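Local coordinates for variant surface glycoprotein MITAT 1.1 (Trypanosoma brucei brucei, PDB 5LY9) that forms, with many copies of itself, the dense surface coat of the parasite, whose successive antigenic replacement lets the trypanosome evade the host immune response, at residues A[41-44]-A[45-48]; A[71-74]-A[75-79]. One frame throughout, in Å; residues are numbered along the deposited sequence.

Contact 1 (A[41-44]-A[45-48]). With NAG (2-acetamido-2-deoxy-beta-D-glucopyranose), chain C.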
ATOM      1  N   LYS A  41       7.888 -18.308  -2.362  1.00 20.78           N
ATOM      2  CA  LYS A  41       8.579 -19.312  -3.142  1.00 21.55           C
ATOM      3  C   LYS A  41       9.918 -19.651  -2.480  1.00 21.07           C
ATOM      4  O   LYS A  41      10.342 -20.802  -2.520  1.00 21.11           O
ATOM      5  CB  LYS A  41       8.844 -18.786  -4.545  1.00 23.27           C
ATOM      6  CG  LYS A  41       7.559 -18.716  -5.353  1.00 25.48           C
ATOM      7  CD  LYS A  41       7.862 -18.204  -6.758  1.00 29.12           C
ATOM      8  CE  LYS A  41       6.556 -18.105  -7.545  1.00 33.53           C
ATOM      9  NZ  LYS A  41       6.805 -17.467  -8.846  1.00 36.01           N
ATOM     10  N   ILE A  42      10.603 -18.648  -1.933  1.00 20.84           N
ATOM     11  CA  ILE A  42      11.887 -18.889  -1.266  1.00 21.32           C
ATOM     12  C   ILE A  42      11.679 -19.590   0.052  1.00 21.90           C
ATOM     13  O   ILE A  42      12.497 -20.499   0.418  1.00 22.05           O
ATOM     14  CB  ILE A  42      12.708 -17.592  -1.134  1.00 22.46           C
ATOM     15  CG1 ILE A  42      13.026 -17.012  -2.522  1.00 23.21           C
ATOM     16  CG2 ILE A  42      14.060 -17.810  -0.507  1.00 22.35           C
ATOM     17  CD1 ILE A  42      13.546 -15.614  -2.417  1.00 23.97           C
ATOM     18  N   LYS A  43      10.632 -19.248   0.768  1.00 20.46           N
ATOM     19  CA  LYS A  43      10.243 -20.042   1.952  1.00 20.61           C
ATOM     20  C   LYS A  43       9.954 -21.465   1.584  1.00 20.13           C
ATOM     21  O   LYS A  43      10.372 -22.386   2.318  1.00 20.26           O
ATOM     22  CB  LYS A  43       9.069 -19.403   2.701  1.00 20.30           C
ATOM     23  CG  LYS A  43       8.601 -20.109   3.927  1.00 21.10           C
ATOM     24  CD  LYS A  43       9.600 -20.253   5.063  1.00 22.77           C
ATOM     25  CE  LYS A  43       9.973 -18.948   5.762  1.00 23.49           C
ATOM     26  NZ  LYS A  43      11.118 -18.942   6.747  1.00 21.96           N
ATOM     27  N   ALA A  44       9.221 -21.678   0.475  1.00 19.71           N
ATOM     28  CA  ALA A  44       8.950 -23.064   0.079  1.00 20.03           C
ATOM     29  C   ALA A  44      10.261 -23.825  -0.177  1.00 19.80           C
ATOM     30  O   ALA A  44      10.413 -24.977   0.210  1.00 19.83           O
ATOM     31  CB  ALA A  44       8.062 -23.107  -1.122  1.00 20.40           C
ATOM     32  N   ALA A  45      11.235 -23.174  -0.779  1.00 20.15           N
ATOM     33  CA  ALA A  45      12.508 -23.817  -1.037  1.00 21.08           C
ATOM     34  C   ALA A  45      13.245 -24.149   0.268  1.00 21.10           C
ATOM     35  O   ALA A  45      13.816 -25.254   0.405  1.00 20.41           O
ATOM     36  CB  ALA A  45      13.362 -22.973  -1.945  1.00 21.82           C
ATOM     37  N   GLU A  46      13.226 -23.217   1.239  1.00 20.26           N
ATOM     38  CA  GLU A  46      13.722 -23.498   2.544  1.00 20.25           C
ATOM     39  C   GLU A  46      13.092 -24.754   3.115  1.00 20.50           C
ATOM     40  O   GLU A  46      13.774 -25.648   3.617  1.00 19.55           O
ATOM     41  CB  GLU A  46      13.512 -22.292   3.476  1.00 20.32           C
ATOM     42  CG  GLU A  46      14.001 -22.536   4.893  1.00 19.89           C
ATOM     43  CD  GLU A  46      13.548 -21.543   5.917  1.00 20.56           C
ATOM     44  OE1 GLU A  46      12.950 -20.518   5.587  1.00 21.03           O
ATOM     45  OE2 GLU A  46      13.809 -21.776   7.119  1.00 20.16           O
ATOM     46  N   TYR A  47      11.765 -24.817   3.008  1.00 20.74           N
ATOM     47  CA  TYR A  47      11.035 -25.961   3.552  1.00 20.81           C
ATOM     48  C   TYR A  47      11.432 -27.284   2.858  1.00 20.28           C
ATOM     49  O   TYR A  47      11.635 -28.296   3.499  1.00 20.70           O
ATOM     50  CB  TYR A  47       9.543 -25.757   3.479  1.00 20.77           C
ATOM     51  CG  TYR A  47       8.891 -24.970   4.576  1.00 21.02           C
ATOM     52  CD1 TYR A  47       9.154 -25.238   5.898  1.00 23.07           C
ATOM     53  CD2 TYR A  47       7.887 -24.063   4.315  1.00 22.40           C
ATOM     54  CE1 TYR A  47       8.555 -24.514   6.943  1.00 23.15           C
ATOM     55  CE2 TYR A  47       7.265 -23.371   5.354  1.00 22.86           C
ATOM     56  CZ  TYR A  47       7.596 -23.610   6.659  1.00 21.77           C
ATOM     57  OH  TYR A  47       6.926 -23.004   7.707  1.00 21.60           O
ATOM     58  N   LYS A  48      11.548 -27.261   1.540  1.00 20.64           N
ATOM     59  CA  LYS A  48      11.857 -28.488   0.780  1.00 21.27           C
ATOM     60  C   LYS A  48      13.184 -29.023   1.193  1.00 20.78           C
ATOM     61  O   LYS A  48      13.322 -30.211   1.445  1.00 21.11           O
ATOM     62  CB  LYS A  48      11.778 -28.281  -0.738  1.00 22.16           C
ATOM     63  CG  LYS A  48      10.358 -27.974  -1.153  1.00 23.94           C
ATOM     64  CD  LYS A  48      10.123 -27.970  -2.632  1.00 25.04           C
ATOM     65  CE  LYS A  48       9.107 -26.952  -3.063  1.00 25.47           C
ATOM     66  NZ  LYS A  48       8.718 -27.163  -4.474  1.00 25.74           N
TER
HETATM   67  C1  NAG C   2      12.225 -23.759  -6.890  1.00 28.27           C
HETATM   68  C2  NAG C   2      11.913 -25.042  -6.182  1.00 28.69           C
HETATM   69  C3  NAG C   2      11.326 -26.105  -7.109  1.00 28.56           C
HETATM   70  C4  NAG C   2      10.164 -25.535  -7.927  1.00 30.44           C
HETATM   71  C5  NAG C   2      10.679 -24.262  -8.587  1.00 29.69           C
HETATM   72  C6  NAG C   2       9.677 -23.556  -9.481  1.00 30.85           C
HETATM   73  C7  NAG C   2      13.073 -25.952  -4.258  1.00 32.13           C
HETATM   74  C8  NAG C   2      14.288 -26.655  -3.761  1.00 35.50           C
HETATM   75  N2  NAG C   2      13.072 -25.656  -5.537  1.00 28.88           N
HETATM   76  O3  NAG C   2      10.870 -27.278  -6.380  1.00 28.99           O
HETATM   77  O4  NAG C   2       9.538 -26.526  -8.821  1.00 33.47           O
HETATM   78  O5  NAG C   2      11.077 -23.311  -7.565  1.00 29.34           O
HETATM   79  O6  NAG C   2       8.556 -23.253  -8.692  1.00 31.23           O
HETATM   80  O7  NAG C   2      12.164 -25.608  -3.544  1.00 35.40           O
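Lys43 and Glu46, one helical turn apart, lie side by side and join in a salt bridge, with Lys43 NZ 2.7 Å from Glu46 OE1. The ammonium meets this oxygen on its syn side, 21° out of the carboxylate plane. Two bends bring it there: although CB of Lys43 leaves the backbone away from the following turn, chi2 of 62° and chi3 of 68° curl the chain back. Glu46 runs out extended, and its OE2 is hydrogen-bonded to Tyr47 OH of the second subunit. Lys43 NZ has another partner in Asn77 OD1 on helix 62-114, so the buried charge is gripped by a carboxylate and an amide.

The same bent lysine also serves Tyr47. Its methylenes cross the ring obliquely, CD lying over one face and CG coming 3.8 Å from CE2. Tyrosine suits this place because its flat side packs on aliphatic carbon while its hydroxyl reaches Glu46 and Asn77 of the second subunit.

On another side of the helix, Lys48 NZ donates a hydrogen bond of 2.9 Å to O3 of the chain C N-acetylglucosamine, and its CD passes 3.3 Å from the acetamide oxygen O7. Ala45 is small enough for the sugar to come close, its CA 3.1 Å from O7. Beneath these side chains run regular i to i+4 bonds, such as Lys48 N to Ala44 O at 2.9 Å. This is a two-turn piece of alpha helix with an i to i+3 ion pair, set between the dimer interface and the attached glycan in the helical bundle of an A-type VSG N-terminal domain.

Contact 2 (A[71-74]-A[75-79]). With NAG (2-acetamido-2-deoxy-beta-D-glucopyranose), chain B.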
ATOM      1  N   TYR A  71      20.706 -20.650   3.149  1.00 19.50           N
ATOM      2  CA  TYR A  71      20.597 -19.610   2.164  1.00 20.89           C
ATOM      3  C   TYR A  71      19.167 -19.205   1.889  1.00 20.16           C
ATOM      4  O   TYR A  71      18.795 -18.023   1.943  1.00 19.44           O
ATOM      5  CB  TYR A  71      21.337 -20.011   0.910  1.00 20.83           C
ATOM      6  CG  TYR A  71      21.023 -19.226  -0.277  1.00 21.41           C
ATOM      7  CD1 TYR A  71      21.724 -18.099  -0.594  1.00 22.71           C
ATOM      8  CD2 TYR A  71      20.005 -19.631  -1.097  1.00 22.45           C
ATOM      9  CE1 TYR A  71      21.367 -17.346  -1.659  1.00 23.50           C
ATOM     10  CE2 TYR A  71      19.619 -18.904  -2.140  1.00 24.03           C
ATOM     11  CZ  TYR A  71      20.326 -17.752  -2.465  1.00 24.06           C
ATOM     12  OH  TYR A  71      19.977 -17.044  -3.636  1.00 28.43           O
ATOM     13  N   PHE A  72      18.347 -20.181   1.620  1.00 19.88           N
ATOM     14  CA  PHE A  72      16.948 -19.844   1.362  1.00 20.24           C
ATOM     15  C   PHE A  72      16.287 -19.218   2.587  1.00 19.57           C
ATOM     16  O   PHE A  72      15.511 -18.268   2.459  1.00 20.33           O
ATOM     17  CB  PHE A  72      16.140 -21.104   0.944  1.00 20.75           C
ATOM     18  CG  PHE A  72      16.536 -21.654  -0.406  1.00 20.74           C
ATOM     19  CD1 PHE A  72      16.551 -20.855  -1.517  1.00 21.15           C
ATOM     20  CD2 PHE A  72      16.833 -22.998  -0.565  1.00 21.64           C
ATOM     21  CE1 PHE A  72      16.924 -21.335  -2.802  1.00 21.62           C
ATOM     22  CE2 PHE A  72      17.241 -23.498  -1.811  1.00 21.37           C
ATOM     23  CZ  PHE A  72      17.292 -22.676  -2.903  1.00 21.41           C
ATOM     24  N   ALA A  73      16.577 -19.731   3.766  1.00 19.27           N
ATOM     25  CA  ALA A  73      16.093 -19.079   4.994  1.00 19.09           C
ATOM     26  C   ALA A  73      16.504 -17.621   5.108  1.00 19.27           C
ATOM     27  O   ALA A  73      15.637 -16.761   5.320  1.00 18.70           O
ATOM     28  CB  ALA A  73      16.543 -19.833   6.204  1.00 18.74           C
ATOM     29  N   ARG A  74      17.769 -17.322   4.945  1.00 19.30           N
ATOM     30  CA  ARG A  74      18.177 -15.901   4.985  1.00 20.96           C
ATOM     31  C   ARG A  74      17.428 -15.097   3.970  1.00 20.71           C
ATOM     32  O   ARG A  74      17.029 -13.965   4.239  1.00 19.93           O
ATOM     33  CB  ARG A  74      19.700 -15.673   4.808  1.00 21.80           C
ATOM     34  CG  ARG A  74      20.486 -15.994   6.044  1.00 22.47           C
ATOM     35  CD  ARG A  74      21.808 -15.234   6.055  1.00 23.92           C
ATOM     36  NE  ARG A  74      22.574 -15.536   7.237  1.00 24.65           N
ATOM     37  CZ  ARG A  74      23.814 -15.154   7.436  1.00 27.51           C
ATOM     38  NH1 ARG A  74      24.463 -14.386   6.544  1.00 29.31           N
ATOM     39  NH2 ARG A  74      24.420 -15.521   8.538  1.00 27.65           N
ATOM     40  N   LYS A  75      17.276 -15.644   2.773  1.00 21.03           N
ATOM     41  CA  LYS A  75      16.691 -14.876   1.701  1.00 20.95           C
ATOM     42  C   LYS A  75      15.210 -14.626   1.911  1.00 20.20           C
ATOM     43  O   LYS A  75      14.739 -13.518   1.638  1.00 20.69           O
ATOM     44  CB  LYS A  75      16.928 -15.499   0.358  1.00 21.15           C
ATOM     45  CG  LYS A  75      18.406 -15.366  -0.059  1.00 22.71           C
ATOM     46  CD  LYS A  75      18.848 -13.921  -0.418  1.00 23.84           C
ATOM     47  CE  LYS A  75      18.206 -13.429  -1.692  1.00 25.32           C
ATOM     48  NZ  LYS A  75      18.173 -11.980  -1.924  1.00 26.56           N
ATOM     49  N   THR A  76      14.447 -15.618   2.368  1.00 18.37           N
ATOM     50  CA  THR A  76      13.028 -15.370   2.605  1.00 18.84           C
ATOM     51  C   THR A  76      12.790 -14.509   3.852  1.00 18.30           C
ATOM     52  O   THR A  76      12.033 -13.577   3.838  1.00 19.59           O
ATOM     53  CB  THR A  76      12.239 -16.681   2.659  1.00 18.86           C
ATOM     54  OG1 THR A  76      10.863 -16.357   2.700  1.00 19.80           O
ATOM     55  CG2 THR A  76      12.630 -17.545   3.862  1.00 19.57           C
ATOM     56  N   ASN A  77      13.540 -14.747   4.909  1.00 19.30           N
ATOM     57  CA  ASN A  77      13.351 -14.028   6.145  1.00 18.69           C
ATOM     58  C   ASN A  77      13.795 -12.590   5.997  1.00 18.96           C
ATOM     59  O   ASN A  77      13.089 -11.673   6.406  1.00 18.63           O
ATOM     60  CB  ASN A  77      14.094 -14.729   7.237  1.00 19.08           C
ATOM     61  CG  ASN A  77      13.516 -16.096   7.560  1.00 19.91           C
ATOM     62  OD1 ASN A  77      12.313 -16.307   7.488  1.00 21.28           O
ATOM     63  ND2 ASN A  77      14.383 -16.989   8.000  1.00 19.41           N
ATOM     64  N   GLY A  78      14.900 -12.376   5.294  1.00 18.53           N
ATOM     65  CA  GLY A  78      15.440 -11.037   5.056  1.00 19.17           C
ATOM     66  C   GLY A  78      14.542 -10.317   4.054  1.00 19.35           C
ATOM     67  O   GLY A  78      14.324  -9.109   4.158  1.00 20.58           O
ATOM     68  N   GLY A  79      14.047 -11.022   3.060  1.00 19.06           N
ATOM     69  CA  GLY A  79      13.090 -10.441   2.081  1.00 19.38           C
ATOM     70  C   GLY A  79      11.814  -9.894   2.719  1.00 19.88           C
ATOM     71  O   GLY A  79      11.397  -8.731   2.455  1.00 19.74           O
TER
HETATM   72  C1  NAG B   1      14.789 -19.343  -5.850  1.00 24.26           C
HETATM   73  C2  NAG B   1      13.370 -19.279  -6.394  1.00 26.74           C
HETATM   74  C3  NAG B   1      12.557 -20.455  -5.983  1.00 25.48           C
HETATM   75  C4  NAG B   1      13.313 -21.717  -6.420  1.00 26.21           C
HETATM   76  C5  NAG B   1      14.711 -21.718  -5.822  1.00 25.07           C
HETATM   77  C6  NAG B   1      15.601 -22.897  -6.241  1.00 25.57           C
HETATM   78  C7  NAG B   1      12.416 -17.060  -6.755  1.00 29.10           C
HETATM   79  C8  NAG B   1      11.737 -15.846  -6.183  1.00 27.88           C
HETATM   80  N2  NAG B   1      12.716 -18.063  -5.924  1.00 26.07           N
HETATM   81  O3  NAG B   1      11.298 -20.415  -6.642  1.00 27.81           O
HETATM   82  O4  NAG B   1      12.588 -22.826  -5.895  1.00 28.15           O
HETATM   83  O5  NAG B   1      15.383 -20.569  -6.271  1.00 24.75           O
HETATM   84  O6  NAG B   1      15.567 -23.039  -7.669  1.00 26.16           O
HETATM   85  O7  NAG B   1      12.707 -17.120  -7.928  1.00 29.56           O
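Lys75 lays its CG over one face of the Tyr71 ring, one turn back along the helix, in a CH-pi contact 4.1 Å from the ring centroid and 20° off the ring normal. The two side chains cross at a slant. Tyr71 takes part because its CG stands anti to the backbone N (chi1 165°), swinging the ring alongside the next turn; Lys75 then bends at chi2 and chi3. Tyr71 OH is hydrogen-bonded to Glu267 N, and Lys75 NZ weakly to Thr265 O and Leu262 O.

Phe72 meets the chain B N-acetylglucosamine, whose O4 is linked to C1 of the chain C sugar: its CZ is 3.7 Å from the exocyclic carbon C6, and CE1 is 3.8 Å from ring carbon C5, both van der Waals contacts. Above one face of the Phe72 ring sits Tyr71 CD2, offset toward the rim.

Farther along, Thr76 CG2 packs 3.3 Å from Phe72 O. Its OG1 is hydrogen-bonded to Ile39 O of helix 24-55, while Arg74, lying against helix 275-285, makes a salt bridge through NH2 with Asp348 OD2 of the second subunit. Chemically, the lysine divides its roles: its aliphatic part covers the tyrosine face, while its ammonium and the tyrosine hydroxyl both go to backbone atoms of residues 262-267; Phe72 offers the sugar only carbon.

Overall arrangement
From the N terminus, the chain enters helix 24-55, which carries contact 1, turns, and returns along helix 62-114, which carries contact 2. Each contact joins consecutive residues of a single helix, so neither closes a loop, and they follow in series without nesting or crossing. Their centres are about 9 Å apart, and they touch where the two helices pack: Ile42 CG2 lies 3.3 Å from Phe72 O, and Glu46 CD rests 3.5 Å from Ala73 CB. Residues of both also reach the second subunit and border successive sugars of one glycan, probably N-linked at Asn266, tying the long helical hairpin to dimer partner and carbohydrate together.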